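Local coordinates for 3-oxoacyl-[acyl-carrier-protein] synthase 3 (Micrococcus luteus NCTC 2665, PDB 4EWP), which is a beta-ketoacyl-ACP synthase III that probably starts fatty acid synthesis by condensing a short acyl-CoA primer with malonyl-ACP, releasing carbon dioxide, at the interface of chains A and B. Sequence-based numbering; all coordinates share one arbitrary frame. Chains: chain A/B, 3-oxoacyl-[acyl-carrier-protein] synthase 3.

Contact 1: the interface of chains A and B. Residues chain A 135, 138, 190; chain B 115, 136, 141.
B:Pro115 lies against one face of the indole of A:Trp190, the two side chains crossing at about a right angle. The pyrrolidine carbons divide the ring system between them: CB sits over the six-membered ring, 3.8 Å from its centroid, and CG over the five-membered ring, 3.6 Å from its centroid, both as CH-pi contacts. CD of B:Pro115 continues past the indole to the backbone, 3.5 Å from the carbonyl O of A:Trp190. The indole reaches this position with its CG tucked between the backbone N and the carbonyl carbon; chi1 57° and chi2 -28° together turn the flat of the ring to the proline.

Beyond the CZ2 corner of the indole come two methyls of chain B, B:Thr141 CG2 and B:Leu136 CD2, each 4.0 Å from that carbon. B:Thr141 points two ways: with OG1 beside its backbone N (chi1 -58°), CG2 is left for the tryptophan while OG1 turns to A:Arg138, whose NH2 is 3.3 Å away. The CD2 branch of B:Leu136 also meets the CB methyl of A:Ala135 at 3.7 Å.

The patch brings strand 189-192 and helix 125-138 of one subunit against the same helix of the other, with the loop after it and the residue just ahead of strand 116-120. In this thiolase-type fold strand 116-120 leads towards the catalytic cysteine, A:Cys123 in chain A, about 16 Å from the patch centre.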
# COMPACT_ATOMS: atom_id res chain seq x y z
N ALA A 135 13.44 7.26 3.20
CA ALA A 135 14.17 6.71 2.06
C ALA A 135 14.02 7.60 0.82
O ALA A 135 15.00 7.85 0.12
CB ALA A 135 13.69 5.29 1.74
N ARG A 138 16.17 10.81 1.44
CA ARG A 138 17.62 10.62 1.43
C ARG A 138 18.18 10.06 0.12
O ARG A 138 19.40 10.09 -0.09
CB ARG A 138 18.09 9.80 2.64
CG ARG A 138 18.11 10.62 3.94
CD ARG A 138 18.66 9.84 5.13
NE ARG A 138 17.92 8.60 5.30
CZ ARG A 138 18.42 7.40 5.00
NH1 ARG A 138 19.67 7.30 4.56
NH2 ARG A 138 17.66 6.30 5.16
N TRP A 190 12.54 -2.08 11.21
CA TRP A 190 11.20 -2.48 10.83
C TRP A 190 11.24 -3.89 10.28
O TRP A 190 12.27 -4.36 9.77
CB TRP A 190 10.55 -1.46 9.87
CG TRP A 190 11.32 -1.17 8.58
CD1 TRP A 190 12.66 -1.26 8.38
CD2 TRP A 190 10.76 -0.77 7.32
NE1 TRP A 190 12.98 -0.94 7.08
CE2 TRP A 190 11.82 -0.64 6.41
CE3 TRP A 190 9.46 -0.51 6.88
CZ2 TRP A 190 11.63 -0.24 5.07
CZ3 TRP A 190 9.26 -0.14 5.55
CH2 TRP A 190 10.35 -0.00 4.66
N PRO B 115 10.90 -6.34 6.46
CA PRO B 115 9.64 -5.58 6.42
C PRO B 115 8.90 -5.84 5.11
O PRO B 115 9.52 -6.08 4.07
CB PRO B 115 10.11 -4.13 6.48
CG PRO B 115 11.53 -4.17 5.94
CD PRO B 115 12.08 -5.46 6.47
N LEU B 136 14.72 2.99 -1.43
CA LEU B 136 15.17 2.17 -0.30
C LEU B 136 16.65 1.77 -0.42
O LEU B 136 17.40 1.78 0.57
CB LEU B 136 14.29 0.94 -0.15
CG LEU B 136 12.85 1.17 0.32
CD1 LEU B 136 12.03 -0.12 0.20
CD2 LEU B 136 12.81 1.72 1.75
N THR B 141 18.61 2.02 3.20
CA THR B 141 17.62 1.38 4.06
C THR B 141 17.53 -0.11 3.77
O THR B 141 17.31 -0.92 4.67
CB THR B 141 16.24 2.02 3.88
OG1 THR B 141 16.34 3.42 4.17
CG2 THR B 141 15.24 1.36 4.83

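Contact 2: the interface of chains A and B. Residues chain A 135-136, 139, 141; chain B 135, 138-139.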
# COMPACT_ATOMS: atom_id res chain seq x y z
N ALA A 135 13.44 7.26 3.20
CA ALA A 135 14.17 6.71 2.06
C ALA A 135 14.02 7.60 0.82
O ALA A 135 15.00 7.85 0.12
CB ALA A 135 13.69 5.29 1.74
N LEU A 136 12.79 8.05 0.56
CA LEU A 136 12.52 8.94 -0.57
C LEU A 136 13.32 10.25 -0.46
O LEU A 136 13.86 10.73 -1.44
CB LEU A 136 11.01 9.24 -0.67
CG LEU A 136 10.10 8.05 -1.04
CD1 LEU A 136 8.61 8.40 -0.89
CD2 LEU A 136 10.39 7.52 -2.45
N SER A 139 17.30 9.59 -0.77
CA SER A 139 17.74 9.15 -2.09
C SER A 139 17.55 10.25 -3.13
O SER A 139 17.85 10.07 -4.31
CB SER A 139 17.01 7.88 -2.55
OG SER A 139 15.61 8.10 -2.64
N THR A 141 14.78 11.37 -4.21
CA THR A 141 13.57 11.14 -5.01
C THR A 141 12.52 12.19 -4.70
O THR A 141 11.70 12.56 -5.55
CB THR A 141 13.01 9.73 -4.73
OG1 THR A 141 14.01 8.74 -5.02
CG2 THR A 141 11.76 9.46 -5.58
N ALA B 135 14.56 3.96 -4.10
CA ALA B 135 14.79 4.89 -2.97
C ALA B 135 15.33 4.13 -1.75
O ALA B 135 16.29 4.57 -1.11
CB ALA B 135 13.50 5.65 -2.62
N ARG B 138 19.13 3.22 -2.55
CA ARG B 138 20.05 4.34 -2.62
C ARG B 138 20.09 5.15 -1.34
O ARG B 138 21.02 5.95 -1.15
CB ARG B 138 19.77 5.21 -3.84
CG ARG B 138 20.24 4.57 -5.17
CD ARG B 138 20.14 5.52 -6.34
NE ARG B 138 18.75 5.95 -6.49
CZ ARG B 138 18.31 7.16 -6.14
NH1 ARG B 138 19.17 8.05 -5.65
NH2 ARG B 138 17.02 7.48 -6.29
N SER B 139 19.12 4.95 -0.45
CA SER B 139 19.16 5.59 0.87
C SER B 139 19.84 4.69 1.90
O SER B 139 20.05 5.09 3.04
CB SER B 139 17.75 5.96 1.36
OG SER B 139 16.94 4.81 1.52
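A hydrogen bond across the interface runs from the guanidinium of B:Arg138 to the backbone carbonyl of A:Ser139. B:Arg138 NH1 donates to A:Ser139 O at 2.8 Å, in the carbonyl plane and on a lone pair, with an angle of 151° at the hydrogen; the oxygen lies 17° out of the guanidinium plane. B:Arg138 NH2 adds a weak second bond to the same O. The arginine chain is bent at chi3 (-59°), turning its head back over the end of the opposing helix.

Within each chain the serine hydroxyl bonds back to its own helix: A:Ser139 OG donates to A:Ala135 O at 2.8 Å, and B:Ser139 OG to B:Ala135 O at 2.7 Å. A:Ser139 OG also pairs with A:Thr141 OG1 at 2.9 Å, so that its rotation is fixed from two sides.

The van der Waals contacts are close and reciprocal. A:Ser139 OG lies 3.2 Å from the B:Ala135 methyl CB, and B:Ser139 OG 3.3 Å from A:Ala135 CB. The CD2 branch of A:Leu136 reaches the B:Ala135 methyl CB at 3.6 Å.

The small alanine and serine side chains appear to let the ends of the two copies of helix 125-138 approach closely at the two-fold axis, joining the subunits of the homodimer.

Contact 3: the interface of chains A and B. Residues chain A 92, 122, 200-202, 236, 338; chain B 98-99.
B:Thr98 is pushed deep into chain A, hiding 92 Å² of its surface, and its two side-chain branches meet different walls. The methyl CG2 of B:Thr98 faces A:Leu236, 3.6 Å from CD1, with the sulfur SD of A:Met202 at 4.1 Å; both of these side chains cross the threonine at about a right angle. The hydroxyl, swung away from its backbone N (chi1 -156°), turns to the other wall, where B:Thr98 OG1 is 3.7 Å from A:Val92 CG1 and 3.9 Å from the CB methyl of A:Ala122.

B:Pro99 follows through a cis peptide bond, and its ring carbons face the backbone of A:Ile200 and A:Ala338. B:Pro99 CG lies 3.5 Å from the carbonyl O of A:Ile200. Beside it, B:Pro99 CB meets the backbone carbonyl carbon, A:Ala338 C, at 3.6 Å, and CG approaches the A:Ala338 methyl.

A:Ala122 immediately precedes the catalytic nucleophile A:Cys123, and in FabH enzymes a loop of the partner subunit contributes to the acyl-primer pocket. B:Thr98 is therefore likely to help shape the primer end of chain A's active site, though the structure alone does not show this.

The carbonyl O of B:Thr98 lies against A:Met202 CG and also meets water 1 at 2.7 Å; the water also bonds the backbone N of A:Met202, 3.0 Å away, with an angle of 167° at the hydrogen of the N-H.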
# COMPACT_ATOMS: atom_id res chain seq x y z
N VAL A 92 -6.08 0.79 6.22
CA VAL A 92 -6.66 -0.47 5.78
C VAL A 92 -8.17 -0.41 5.74
O VAL A 92 -8.83 -1.43 5.60
CB VAL A 92 -6.26 -1.66 6.70
CG1 VAL A 92 -4.76 -1.88 6.69
CG2 VAL A 92 -6.78 -1.43 8.14
N ALA A 122 -0.99 -2.12 8.53
CA ALA A 122 -1.75 -2.15 9.77
C ALA A 122 -1.34 -1.02 10.70
O ALA A 122 -1.09 0.11 10.24
CB ALA A 122 -1.56 -3.51 10.45
N ILE A 200 -3.75 -11.16 14.46
CA ILE A 200 -4.71 -10.08 14.34
C ILE A 200 -5.16 -10.15 12.88
O ILE A 200 -4.34 -10.07 11.98
CB ILE A 200 -4.03 -8.71 14.57
CG1 ILE A 200 -3.32 -8.68 15.92
CG2 ILE A 200 -5.03 -7.58 14.48
CD1 ILE A 200 -2.45 -7.42 16.08
N SER A 201 -6.46 -10.31 12.65
CA SER A 201 -6.94 -10.57 11.30
C SER A 201 -8.44 -10.34 11.21
O SER A 201 -9.08 -10.08 12.22
CB SER A 201 -6.62 -12.01 10.89
OG SER A 201 -7.32 -12.93 11.71
N MET A 202 -8.98 -10.43 9.99
CA MET A 202 -10.43 -10.30 9.79
C MET A 202 -11.07 -11.66 10.04
O MET A 202 -10.39 -12.67 9.96
CB MET A 202 -10.73 -9.84 8.37
CG MET A 202 -9.99 -8.58 7.93
SD MET A 202 -10.47 -7.14 8.91
CE MET A 202 -12.16 -6.90 8.41
N LEU A 236 -12.70 -7.11 12.26
CA LEU A 236 -11.41 -7.31 12.90
C LEU A 236 -11.53 -8.19 14.15
O LEU A 236 -12.53 -8.16 14.87
CB LEU A 236 -10.83 -5.94 13.26
CG LEU A 236 -9.37 -5.59 13.00
CD1 LEU A 236 -8.88 -6.16 11.70
CD2 LEU A 236 -9.21 -4.07 13.00
N ALA A 338 -1.20 -6.04 12.84
CA ALA A 338 -1.53 -7.23 12.05
C ALA A 338 -0.49 -7.52 10.95
O ALA A 338 -0.03 -6.62 10.25
CB ALA A 338 -2.92 -7.09 11.44
N THR B 98 -6.82 -6.36 5.87
CA THR B 98 -5.62 -6.48 6.66
C THR B 98 -5.60 -7.89 7.20
O THR B 98 -6.65 -8.53 7.27
CB THR B 98 -5.67 -5.46 7.84
OG1 THR B 98 -4.34 -5.16 8.29
CG2 THR B 98 -6.48 -6.00 8.99
N PRO B 99 -4.41 -8.44 7.51
CA PRO B 99 -3.09 -7.90 7.20
C PRO B 99 -2.78 -8.01 5.71
O PRO B 99 -3.62 -8.44 4.91
CB PRO B 99 -2.13 -8.82 7.97
CG PRO B 99 -3.01 -9.81 8.73
CD PRO B 99 -4.34 -9.79 8.10
O HOH W 1 -7.59 -11.05 7.40

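Contacts 1 and 2 are neighbours, the centres of their C-alpha atoms about 8 Å apart; they share A:Ala135, and both use helix 125-138 from each subunit. Contact 3 lies about 23 Å from contact 1 and 28 Å from contact 2, and its centre is about 7 Å from A:Cys123. Helix 125-138 begins just after the catalytic cysteine, so one chain segment connects the dimer core to the active site. Contacts 1 and 2 lie where helix meets helix, while at contact 3 a loop of one subunit reaches the other's catalytic region; dimerisation thus appears to be part of building each active site. Two-fold symmetry repeats all three.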